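Local coordinates for DNA primase (Helicobacter pylori, PDB 4EHS), which synthesises the short RNA primers used in DNA replication and, through the C-terminal domain described here, binds the DnaB helicase, whose activity it stimulates, at residues 50-60 / 96-107. Numbering follows the deposited sequence.
Sequences LAVGYIHSGVF and FEKELRLLILRY
Ile55 packs against two successive turns of helix 96-117: its CG2 lies 3.7 Å from Ile104 CG1 and 3.9 Å from Leu100 CD1, while its CD1 touches that same Leu100 methyl. With chi1 at 58°, CG1 sits between the backbone N and the carbonyl carbon, and both branches of Ile55 thereby reach Leu100. Next to it, Tyr54 offers its CB rather than its ring, 3.9 Å from Ile104 CD1; the ring leads away from the helix. Val59 CG1 fits between Leu103 and Tyr107, whose hydroxyl is hydrogen-bonded to Glu149.

Methyl groups meet aromatic rings at two places. Ala51 CB approaches Phe96 CZ at 4.1 Å, near the ring plane, and Leu50 CD2 stands at the same edge. Leu103 CD2 contacts Phe60 CE1 obliquely at 4.1 Å, and the Phe60 ring is itself stacked on Phe67 of helix 64-71. At the more open margin Leu50 CD2 also meets the carboxylate of Glu97, 3.4 Å from OE2, a van der Waals contact.

No hydrogen bond joins the two segments. The chain at residues 51-55 is held internally, Ala51 O accepting from both Tyr54 N and Ile55 N. Leucine, isoleucine and aromatic side chains on one side of a long helix thus pack against a helix end and the loop after it, forming part of the hydrophobic core of the all-helical, helicase-binding domain of DnaG.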
loop_
_atom_site.group_PDB
_atom_site.type_symbol
_atom_site.label_atom_id
_atom_site.label_comp_id
_atom_site.label_asym_id
_atom_site.label_seq_id
_atom_site.Cartn_x
_atom_site.Cartn_y
_atom_site.Cartn_z
ATOM N N LEU A 50 11.194 -6.340 -3.736
ATOM C CA LEU A 50 10.572 -6.437 -2.423
ATOM C C LEU A 50 10.030 -5.068 -1.995
ATOM O O LEU A 50 8.870 -4.928 -1.538
ATOM C CB LEU A 50 11.621 -6.902 -1.399
ATOM C CG LEU A 50 11.062 -6.970 0.030
ATOM C CD1 LEU A 50 9.944 -7.988 0.124
ATOM C CD2 LEU A 50 12.174 -7.307 1.012
ATOM N N ALA A 51 10.881 -4.051 -2.095
ATOM C CA ALA A 51 10.561 -2.752 -1.468
ATOM C C ALA A 51 9.314 -2.158 -2.124
ATOM O O ALA A 51 8.522 -1.534 -1.445
ATOM C CB ALA A 51 11.705 -1.758 -1.576
ATOM N N VAL A 52 9.109 -2.371 -3.443
ATOM C CA VAL A 52 7.944 -1.703 -4.066
ATOM C C VAL A 52 6.596 -2.323 -3.598
ATOM O O VAL A 52 5.561 -1.723 -3.871
ATOM C CB VAL A 52 8.031 -1.617 -5.632
ATOM C CG1 VAL A 52 9.274 -0.821 -6.008
ATOM C CG2 VAL A 52 8.049 -3.016 -6.155
ATOM N N GLY A 53 6.646 -3.442 -2.877
ATOM C CA GLY A 53 5.506 -4.012 -2.123
ATOM C C GLY A 53 5.055 -3.146 -0.951
ATOM O O GLY A 53 3.910 -3.288 -0.480
ATOM N N TYR A 54 5.936 -2.232 -0.489
ATOM C CA TYR A 54 5.717 -1.569 0.849
ATOM C C TYR A 54 5.892 -0.050 0.773
ATOM O O TYR A 54 5.263 0.692 1.546
ATOM C CB TYR A 54 6.687 -2.132 1.888
ATOM C CG TYR A 54 6.485 -3.609 2.082
ATOM C CD1 TYR A 54 5.406 -4.102 2.821
ATOM C CD2 TYR A 54 7.330 -4.525 1.439
ATOM C CE1 TYR A 54 5.221 -5.494 2.976
ATOM C CE2 TYR A 54 7.133 -5.895 1.553
ATOM C CZ TYR A 54 6.047 -6.354 2.308
ATOM O OH TYR A 54 5.873 -7.712 2.432
ATOM N N ILE A 55 6.747 0.444 -0.124
ATOM C CA ILE A 55 6.995 1.844 -0.170
ATOM C C ILE A 55 6.799 2.352 -1.584
ATOM O O ILE A 55 6.864 1.592 -2.604
ATOM C CB ILE A 55 8.405 2.276 0.412
ATOM C CG1 ILE A 55 9.520 1.557 -0.374
ATOM C CG2 ILE A 55 8.501 1.911 1.888
ATOM C CD1 ILE A 55 10.908 2.110 -0.211
ATOM N N HIS A 56 6.563 3.633 -1.638
ATOM C CA HIS A 56 6.551 4.351 -2.901
ATOM C C HIS A 56 7.308 5.646 -2.741
ATOM O O HIS A 56 7.759 6.039 -1.626
ATOM C CB HIS A 56 5.083 4.586 -3.341
ATOM C CG HIS A 56 4.285 5.356 -2.312
ATOM N ND1 HIS A 56 4.397 6.685 -2.174
ATOM C CD2 HIS A 56 3.422 4.934 -1.316
ATOM C CE1 HIS A 56 3.632 7.113 -1.146
ATOM N NE2 HIS A 56 3.043 6.046 -0.616
ATOM N N SER A 57 7.430 6.366 -3.861
ATOM C CA SER A 57 8.118 7.611 -3.931
ATOM C C SER A 57 7.720 8.649 -2.857
ATOM O O SER A 57 8.599 9.286 -2.259
ATOM C CB SER A 57 7.888 8.152 -5.351
ATOM O OG SER A 57 8.409 9.417 -5.447
ATOM N N GLY A 58 6.415 8.804 -2.579
ATOM C CA GLY A 58 5.890 9.681 -1.508
ATOM C C GLY A 58 6.443 9.523 -0.100
ATOM O O GLY A 58 6.383 10.467 0.690
ATOM N N VAL A 59 7.027 8.372 0.188
ATOM C CA VAL A 59 7.513 8.045 1.505
ATOM C C VAL A 59 8.746 8.890 1.813
ATOM O O VAL A 59 8.947 9.319 2.948
ATOM C CB VAL A 59 7.830 6.552 1.643
ATOM C CG1 VAL A 59 8.399 6.261 3.014
ATOM C CG2 VAL A 59 6.562 5.713 1.517
ATOM N N PHE A 60 9.510 9.165 0.760
ATOM C CA PHE A 60 10.828 9.866 0.887
ATOM C C PHE A 60 10.650 11.361 1.025
ATOM O O PHE A 60 9.975 11.977 0.196
ATOM C CB PHE A 60 11.692 9.568 -0.350
ATOM C CG PHE A 60 12.105 8.129 -0.436
ATOM C CD1 PHE A 60 13.300 7.722 0.213
ATOM C CD2 PHE A 60 11.335 7.145 -1.098
ATOM C CE1 PHE A 60 13.694 6.394 0.216
ATOM C CE2 PHE A 60 11.746 5.800 -1.096
ATOM C CZ PHE A 60 12.936 5.413 -0.446
ATOM N N PHE A 96 19.333 -5.239 4.793
ATOM C CA PHE A 96 18.367 -4.358 4.100
ATOM C C PHE A 96 16.999 -4.255 4.823
ATOM O O PHE A 96 16.449 -3.146 5.003
ATOM C CB PHE A 96 18.048 -4.915 2.733
ATOM C CG PHE A 96 16.997 -4.123 2.000
ATOM C CD1 PHE A 96 17.227 -2.775 1.675
ATOM C CD2 PHE A 96 15.728 -4.714 1.710
ATOM C CE1 PHE A 96 16.241 -2.037 1.023
ATOM C CE2 PHE A 96 14.771 -3.972 1.061
ATOM C CZ PHE A 96 15.004 -2.658 0.747
ATOM N N GLU A 97 16.418 -5.418 5.150
ATOM C CA GLU A 97 15.082 -5.367 5.695
ATOM C C GLU A 97 14.969 -4.606 6.999
ATOM O O GLU A 97 13.961 -3.960 7.223
ATOM C CB GLU A 97 14.501 -6.775 5.863
ATOM C CG GLU A 97 14.120 -7.255 4.506
ATOM C CD GLU A 97 13.394 -8.589 4.530
ATOM O OE1 GLU A 97 12.670 -8.869 5.549
ATOM O OE2 GLU A 97 13.484 -9.289 3.483
ATOM N N LYS A 98 15.974 -4.647 7.860
ATOM C CA LYS A 98 15.931 -3.832 9.090
ATOM C C LYS A 98 15.905 -2.330 8.775
ATOM O O LYS A 98 15.194 -1.586 9.420
ATOM C CB LYS A 98 17.138 -4.156 9.950
ATOM C CG LYS A 98 17.282 -3.324 11.196
ATOM C CD LYS A 98 18.739 -3.394 11.632
ATOM C CE LYS A 98 18.973 -2.968 13.072
ATOM N NZ LYS A 98 19.422 -1.551 13.146
ATOM N N GLU A 99 16.649 -1.877 7.752
ATOM C CA GLU A 99 16.629 -0.459 7.417
ATOM C C GLU A 99 15.334 -0.126 6.702
ATOM O O GLU A 99 14.830 0.961 6.921
ATOM C CB GLU A 99 17.764 -0.085 6.461
ATOM C CG GLU A 99 19.187 -0.514 6.877
ATOM C CD GLU A 99 19.569 -0.121 8.284
ATOM O OE1 GLU A 99 18.899 0.754 8.871
ATOM O OE2 GLU A 99 20.561 -0.724 8.824
ATOM N N LEU A 100 14.780 -1.050 5.886
ATOM C CA LEU A 100 13.470 -0.737 5.250
ATOM C C LEU A 100 12.402 -0.624 6.376
ATOM O O LEU A 100 11.550 0.320 6.409
ATOM C CB LEU A 100 13.109 -1.828 4.201
ATOM C CG LEU A 100 11.741 -1.593 3.559
ATOM C CD1 LEU A 100 11.565 -0.273 2.803
ATOM C CD2 LEU A 100 11.499 -2.825 2.663
ATOM N N ARG A 101 12.467 -1.533 7.322
ATOM C CA ARG A 101 11.487 -1.506 8.404
ATOM C C ARG A 101 11.596 -0.190 9.204
ATOM O O ARG A 101 10.588 0.413 9.607
ATOM C CB ARG A 101 11.644 -2.737 9.347
ATOM C CG ARG A 101 10.960 -4.035 8.912
ATOM C CD ARG A 101 10.773 -5.092 10.069
ATOM N NE ARG A 101 11.992 -5.247 10.833
ATOM C CZ ARG A 101 13.054 -5.977 10.444
ATOM N NH1 ARG A 101 13.010 -6.715 9.335
ATOM N NH2 ARG A 101 14.150 -6.000 11.222
ATOM N N LEU A 102 12.819 0.285 9.430
ATOM C CA LEU A 102 12.959 1.533 10.190
ATOM C C LEU A 102 12.454 2.734 9.424
ATOM O O LEU A 102 11.825 3.573 10.016
ATOM C CB LEU A 102 14.458 1.684 10.561
ATOM C CG LEU A 102 14.793 2.894 11.420
ATOM C CD1 LEU A 102 14.121 2.693 12.759
ATOM C CD2 LEU A 102 16.348 3.053 11.545
ATOM N N LEU A 103 12.657 2.769 8.089
ATOM C CA LEU A 103 12.128 3.837 7.298
ATOM C C LEU A 103 10.591 3.870 7.376
ATOM O O LEU A 103 9.986 4.944 7.557
ATOM C CB LEU A 103 12.546 3.646 5.827
ATOM C CG LEU A 103 12.121 4.797 4.918
ATOM C CD1 LEU A 103 12.943 5.993 5.256
ATOM C CD2 LEU A 103 12.443 4.309 3.505
ATOM N N ILE A 104 9.991 2.683 7.251
ATOM C CA ILE A 104 8.524 2.603 7.340
ATOM C C ILE A 104 8.035 2.980 8.720
ATOM O O ILE A 104 7.041 3.729 8.810
ATOM C CB ILE A 104 8.026 1.220 6.905
ATOM C CG1 ILE A 104 8.398 0.964 5.433
ATOM C CG2 ILE A 104 6.482 1.115 7.049
ATOM C CD1 ILE A 104 8.287 -0.535 5.071
ATOM N N LEU A 105 8.675 2.431 9.760
ATOM C CA LEU A 105 8.350 2.790 11.174
ATOM C C LEU A 105 8.393 4.295 11.369
ATOM O O LEU A 105 7.397 4.887 11.874
ATOM C CB LEU A 105 9.251 2.053 12.196
ATOM C CG LEU A 105 9.088 2.417 13.688
ATOM C CD1 LEU A 105 7.798 1.887 14.266
ATOM C CD2 LEU A 105 10.248 1.917 14.513
ATOM N N ARG A 106 9.473 4.957 10.948
ATOM C CA ARG A 106 9.473 6.423 10.929
ATOM C C ARG A 106 8.318 7.134 10.251
ATOM O O ARG A 106 7.734 8.090 10.816
ATOM C CB ARG A 106 10.787 6.983 10.423
ATOM C CG ARG A 106 11.840 6.545 11.458
ATOM C CD ARG A 106 13.079 7.365 11.296
ATOM N NE ARG A 106 14.103 7.020 12.329
ATOM C CZ ARG A 106 15.333 7.541 12.243
ATOM N NH1 ARG A 106 15.619 8.386 11.254
ATOM N NH2 ARG A 106 16.247 7.210 13.115
ATOM N N TYR A 107 7.940 6.643 9.082
ATOM C CA TYR A 107 6.773 7.189 8.382
ATOM C C TYR A 107 5.519 7.106 9.292
ATOM O O TYR A 107 4.791 8.079 9.441
ATOM C CB TYR A 107 6.545 6.385 7.094
ATOM C CG TYR A 107 5.268 6.772 6.408
ATOM C CD1 TYR A 107 5.237 7.822 5.481
ATOM C CD2 TYR A 107 4.101 6.086 6.689
ATOM C CE1 TYR A 107 4.050 8.204 4.857
ATOM C CE2 TYR A 107 2.912 6.472 6.087
ATOM C CZ TYR A 107 2.898 7.493 5.154
ATOM O OH TYR A 107 1.669 7.833 4.560
#